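Pectate lyase (Bacillus subtilis, PDB 5AMV) cleaves polygalacturonate, the backbone of pectin, by calcium-dependent elimination, leaving oligosaccharides with an unsaturated galacturonate at their non-reducing ends. Local coordinates at residues Y78-Y92 and G104-Q117. Numbering follows the deposited sequence.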
# COMPACT_ATOMS: atom_id res chain seq x y z
N TYR A 78 1.68 -18.29 17.19
CA TYR A 78 1.26 -16.98 17.65
C TYR A 78 -0.01 -17.02 18.49
O TYR A 78 -0.26 -16.06 19.23
CB TYR A 78 0.91 -16.14 16.41
CG TYR A 78 2.04 -15.87 15.49
CD1 TYR A 78 3.22 -15.28 15.93
CD2 TYR A 78 1.90 -16.11 14.12
CE1 TYR A 78 4.27 -14.98 15.04
CE2 TYR A 78 2.95 -15.80 13.22
CZ TYR A 78 4.10 -15.24 13.68
OH TYR A 78 5.13 -14.88 12.85
N LYS A 79 -0.80 -18.08 18.36
CA LYS A 79 -2.16 -18.09 18.95
C LYS A 79 -2.08 -18.01 20.46
O LYS A 79 -1.32 -18.74 21.12
CB LYS A 79 -2.95 -19.34 18.55
CG LYS A 79 -4.43 -19.18 18.90
CD LYS A 79 -5.23 -20.46 18.67
CE LYS A 79 -4.94 -21.59 19.71
NZ LYS A 79 -5.42 -21.36 21.16
N ASP A 80 -2.86 -17.09 21.03
CA ASP A 80 -2.94 -17.03 22.51
C ASP A 80 -3.56 -18.33 22.98
O ASP A 80 -4.52 -18.80 22.40
CB ASP A 80 -3.81 -15.85 22.94
CG ASP A 80 -3.83 -15.66 24.44
OD1 ASP A 80 -2.89 -15.00 24.94
OD2 ASP A 80 -4.79 -16.16 25.07
N PRO A 81 -3.09 -18.86 24.13
CA PRO A 81 -3.70 -20.11 24.63
C PRO A 81 -5.22 -20.08 24.79
O PRO A 81 -5.89 -21.15 24.71
CB PRO A 81 -3.05 -20.28 26.02
CG PRO A 81 -1.71 -19.66 25.83
CD PRO A 81 -1.89 -18.47 24.89
N GLU A 82 -5.78 -18.90 25.07
CA GLU A 82 -7.22 -18.79 25.30
C GLU A 82 -8.04 -18.50 24.04
O GLU A 82 -9.26 -18.53 24.09
CB GLU A 82 -7.51 -17.72 26.32
CG GLU A 82 -7.07 -18.10 27.76
CD GLU A 82 -7.20 -16.91 28.70
OE1 GLU A 82 -8.35 -16.43 28.98
OE2 GLU A 82 -6.15 -16.42 29.13
N TYR A 83 -7.38 -18.16 22.95
CA TYR A 83 -8.14 -17.80 21.75
C TYR A 83 -8.57 -19.04 20.97
O TYR A 83 -7.78 -19.98 20.82
CB TYR A 83 -7.29 -16.92 20.86
CG TYR A 83 -7.92 -16.64 19.50
CD1 TYR A 83 -8.94 -15.68 19.36
CD2 TYR A 83 -7.47 -17.32 18.38
CE1 TYR A 83 -9.48 -15.43 18.09
CE2 TYR A 83 -7.97 -17.06 17.12
CZ TYR A 83 -8.97 -16.12 16.98
OH TYR A 83 -9.47 -15.86 15.71
N ASP A 84 -9.83 -19.03 20.50
CA ASP A 84 -10.33 -20.07 19.63
C ASP A 84 -11.34 -19.43 18.70
O ASP A 84 -12.29 -18.75 19.14
CB ASP A 84 -10.99 -21.18 20.43
CG ASP A 84 -11.56 -22.28 19.56
OD1 ASP A 84 -10.77 -23.13 19.10
OD2 ASP A 84 -12.80 -22.29 19.35
N LEU A 85 -11.08 -19.58 17.40
CA LEU A 85 -11.94 -18.92 16.39
C LEU A 85 -13.42 -19.29 16.58
O LEU A 85 -14.29 -18.42 16.55
CB LEU A 85 -11.47 -19.21 14.95
CG LEU A 85 -12.31 -18.60 13.82
CD1 LEU A 85 -12.46 -17.04 13.94
CD2 LEU A 85 -11.78 -19.04 12.43
N ASP A 86 -13.73 -20.57 16.79
CA ASP A 86 -15.12 -20.96 17.00
C ASP A 86 -15.73 -20.25 18.22
O ASP A 86 -16.84 -19.74 18.12
CB ASP A 86 -15.28 -22.49 17.05
CG ASP A 86 -15.21 -23.12 15.64
OD1 ASP A 86 -15.88 -22.59 14.72
OD2 ASP A 86 -14.48 -24.11 15.43
N LYS A 87 -14.99 -20.15 19.33
CA LYS A 87 -15.50 -19.42 20.50
C LYS A 87 -15.65 -17.92 20.20
O LYS A 87 -16.62 -17.29 20.64
CB LYS A 87 -14.63 -19.65 21.73
CG LYS A 87 -14.71 -21.08 22.27
CD LYS A 87 -13.79 -21.24 23.47
CE LYS A 87 -13.71 -22.72 23.89
NZ LYS A 87 -12.82 -22.88 25.07
N TYR A 88 -14.72 -17.38 19.40
CA TYR A 88 -14.77 -15.96 19.07
C TYR A 88 -16.02 -15.70 18.23
O TYR A 88 -16.78 -14.75 18.48
CB TYR A 88 -13.52 -15.61 18.28
CG TYR A 88 -13.41 -14.15 17.93
CD1 TYR A 88 -14.03 -13.62 16.77
CD2 TYR A 88 -12.68 -13.29 18.75
CE1 TYR A 88 -13.88 -12.25 16.45
CE2 TYR A 88 -12.54 -11.94 18.43
CZ TYR A 88 -13.15 -11.43 17.29
OH TYR A 88 -13.01 -10.09 16.99
N LEU A 89 -16.27 -16.58 17.26
CA LEU A 89 -17.45 -16.43 16.38
C LEU A 89 -18.75 -16.50 17.19
O LEU A 89 -19.67 -15.69 16.96
CB LEU A 89 -17.42 -17.52 15.31
CG LEU A 89 -16.34 -17.29 14.23
CD1 LEU A 89 -16.26 -18.50 13.27
CD2 LEU A 89 -16.61 -16.03 13.42
N LYS A 90 -18.84 -17.46 18.10
CA LYS A 90 -20.00 -17.51 18.98
C LYS A 90 -20.11 -16.26 19.87
O LYS A 90 -21.21 -15.70 20.05
CB LYS A 90 -19.96 -18.76 19.86
CG LYS A 90 -21.31 -19.04 20.53
CD LYS A 90 -21.21 -20.39 21.26
CE LYS A 90 -22.58 -20.86 21.75
NZ LYS A 90 -22.78 -20.42 23.14
N ALA A 91 -19.00 -15.82 20.43
CA ALA A 91 -19.04 -14.65 21.34
C ALA A 91 -19.59 -13.39 20.70
O ALA A 91 -20.27 -12.59 21.36
CB ALA A 91 -17.62 -14.36 21.95
N TYR A 92 -19.25 -13.17 19.42
CA TYR A 92 -19.53 -11.88 18.82
C TYR A 92 -20.54 -11.94 17.66
O TYR A 92 -20.68 -10.95 16.90
CB TYR A 92 -18.20 -11.20 18.41
CG TYR A 92 -17.29 -11.13 19.62
CD1 TYR A 92 -17.72 -10.47 20.79
CD2 TYR A 92 -16.05 -11.78 19.63
CE1 TYR A 92 -16.91 -10.42 21.94
CE2 TYR A 92 -15.24 -11.76 20.76
CZ TYR A 92 -15.67 -11.09 21.92
OH TYR A 92 -14.87 -11.09 23.02
N GLY A 104 -14.15 -8.28 26.00
CA GLY A 104 -14.19 -9.47 26.82
C GLY A 104 -13.16 -10.50 26.37
O GLY A 104 -12.32 -10.22 25.50
N THR A 105 -13.29 -11.72 26.91
CA THR A 105 -12.26 -12.77 26.85
C THR A 105 -11.74 -13.07 25.45
O THR A 105 -10.53 -13.07 25.19
CB THR A 105 -12.82 -14.09 27.39
OG1 THR A 105 -13.49 -13.85 28.64
CG2 THR A 105 -11.72 -15.15 27.56
N GLN A 106 -12.68 -13.39 24.55
CA GLN A 106 -12.25 -13.84 23.22
C GLN A 106 -11.57 -12.76 22.41
O GLN A 106 -10.54 -13.01 21.75
CB GLN A 106 -13.37 -14.53 22.42
CG GLN A 106 -13.60 -16.01 22.81
CD GLN A 106 -12.34 -16.87 22.69
OE1 GLN A 106 -11.62 -16.79 21.69
NE2 GLN A 106 -12.10 -17.72 23.70
N GLU A 107 -12.11 -11.53 22.48
CA GLU A 107 -11.47 -10.43 21.79
C GLU A 107 -10.13 -10.09 22.42
O GLU A 107 -9.16 -9.80 21.68
CB GLU A 107 -12.41 -9.20 21.78
CG GLU A 107 -11.70 -7.95 21.22
CD GLU A 107 -11.24 -8.03 19.78
OE1 GLU A 107 -11.61 -8.98 19.05
OE2 GLU A 107 -10.51 -7.06 19.40
N GLU A 108 -10.02 -10.14 23.76
CA GLU A 108 -8.73 -9.93 24.39
C GLU A 108 -7.72 -10.97 23.92
O GLU A 108 -6.56 -10.65 23.72
CB GLU A 108 -8.81 -9.96 25.92
CG GLU A 108 -9.62 -8.76 26.45
CD GLU A 108 -9.94 -8.83 27.93
OE1 GLU A 108 -9.70 -9.87 28.57
OE2 GLU A 108 -10.44 -7.79 28.43
N ALA A 109 -8.16 -12.22 23.80
CA ALA A 109 -7.20 -13.27 23.43
C ALA A 109 -6.81 -13.13 21.96
O ALA A 109 -5.66 -13.38 21.59
CB ALA A 109 -7.79 -14.63 23.70
N ARG A 110 -7.76 -12.70 21.13
CA ARG A 110 -7.45 -12.41 19.71
C ARG A 110 -6.42 -11.28 19.61
O ARG A 110 -5.45 -11.33 18.80
CB ARG A 110 -8.74 -12.03 18.93
CG ARG A 110 -8.49 -11.96 17.36
CD ARG A 110 -9.45 -10.97 16.68
NE ARG A 110 -9.28 -9.62 17.27
CZ ARG A 110 -8.26 -8.79 17.04
NH1 ARG A 110 -7.29 -9.08 16.17
NH2 ARG A 110 -8.22 -7.63 17.70
N ALA A 111 -6.62 -10.21 20.38
CA ALA A 111 -5.70 -9.08 20.32
C ALA A 111 -4.28 -9.51 20.73
O ALA A 111 -3.31 -9.11 20.10
CB ALA A 111 -6.21 -7.92 21.21
N ARG A 112 -4.19 -10.32 21.79
CA ARG A 112 -2.86 -10.85 22.20
C ARG A 112 -2.22 -11.66 21.10
O ARG A 112 -0.99 -11.55 20.84
CB ARG A 112 -2.96 -11.65 23.52
CG ARG A 112 -3.26 -10.73 24.71
CD ARG A 112 -3.16 -11.49 26.07
NE ARG A 112 -3.99 -12.69 26.17
CZ ARG A 112 -5.22 -12.73 26.68
NH1 ARG A 112 -5.80 -11.63 27.14
NH2 ARG A 112 -5.88 -13.90 26.70
N SER A 113 -3.04 -12.50 20.45
CA SER A 113 -2.55 -13.31 19.35
C SER A 113 -1.99 -12.43 18.22
O SER A 113 -0.88 -12.67 17.71
CB SER A 113 -3.71 -14.16 18.79
OG SER A 113 -4.25 -14.94 19.86
N GLN A 114 -2.77 -11.42 17.85
CA GLN A 114 -2.37 -10.46 16.82
C GLN A 114 -1.06 -9.76 17.20
O GLN A 114 -0.17 -9.57 16.37
CB GLN A 114 -3.52 -9.46 16.62
CG GLN A 114 -3.36 -8.68 15.37
CD GLN A 114 -4.53 -7.82 15.09
OE1 GLN A 114 -5.06 -7.13 15.99
NE2 GLN A 114 -4.98 -7.85 13.83
N LYS A 115 -0.93 -9.39 18.48
CA LYS A 115 0.27 -8.68 18.89
C LYS A 115 1.50 -9.60 18.82
O LYS A 115 2.58 -9.17 18.49
CB LYS A 115 0.07 -8.04 20.26
CG LYS A 115 -0.85 -6.79 20.18
CD LYS A 115 -1.31 -6.36 21.57
CE LYS A 115 -2.13 -5.08 21.54
NZ LYS A 115 -3.60 -5.30 21.66
N ASN A 116 1.32 -10.88 19.08
CA ASN A 116 2.44 -11.84 18.95
C ASN A 116 2.96 -11.87 17.49
O ASN A 116 4.15 -11.87 17.23
CB ASN A 116 1.94 -13.22 19.34
CG ASN A 116 1.63 -13.34 20.82
OD1 ASN A 116 2.14 -12.57 21.64
ND2 ASN A 116 0.84 -14.34 21.18
N GLN A 117 2.02 -11.90 16.54
CA GLN A 117 2.45 -11.90 15.13
C GLN A 117 3.05 -10.56 14.71
O GLN A 117 4.06 -10.53 14.00
CB GLN A 117 1.31 -12.29 14.19
CG GLN A 117 1.77 -12.28 12.71
CD GLN A 117 0.74 -12.86 11.73
OE1 GLN A 117 -0.47 -12.82 11.98
NE2 GLN A 117 1.24 -13.43 10.64
O HOH W 1 -0.35 -14.77 23.97
O HOH W 2 -8.81 -14.35 27.18
O HOH W 3 -15.58 -13.79 24.98
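Loop 79-84 runs along helix 105-117, with Y83 and A109 CA atoms 4.9 Å apart, and leads into helix 85-92, whose axis passes 9.3 Å from the other at -134°. R112 grips D80 side-on, NE to OD1 (2.8 Å) and NH2 to OD2, both from above the carboxylate plane; E82 N reaches OD2 from the opposite face, closing an Asx turn. S113 OG accepts from D80 N (2.8 Å) and donates to A109 O. Were D80 replaced by an alanine, R112 would probably lose its bidentate partner, keeping the longer contact with E82, and E82 N its side-chain acceptor. Q106, bent at chi2 (-56°), is a knob among K87, Y88, A91 and Y92; its amide straddles Y83, NE2 giving to E82 O (3.0 Å) and OE1 accepting from D84 N (3.1 Å). Y88 OH donates to E107 OE1 (2.7 Å), which R110 NE meets from the other face, while Y92 OH, also bonded to S103, accepts from E107 N. At the far end Q117 CB sits 3.7 Å over the centre of the Y78 ring, and N65 binds both their polar ends. D84 N-caps helix 85-92; F166, meeting the Y83 ring, and W169 N, bonded to Y88 OH, join this helical cover to the parallel beta-helix fold of polysaccharide lyase family 1.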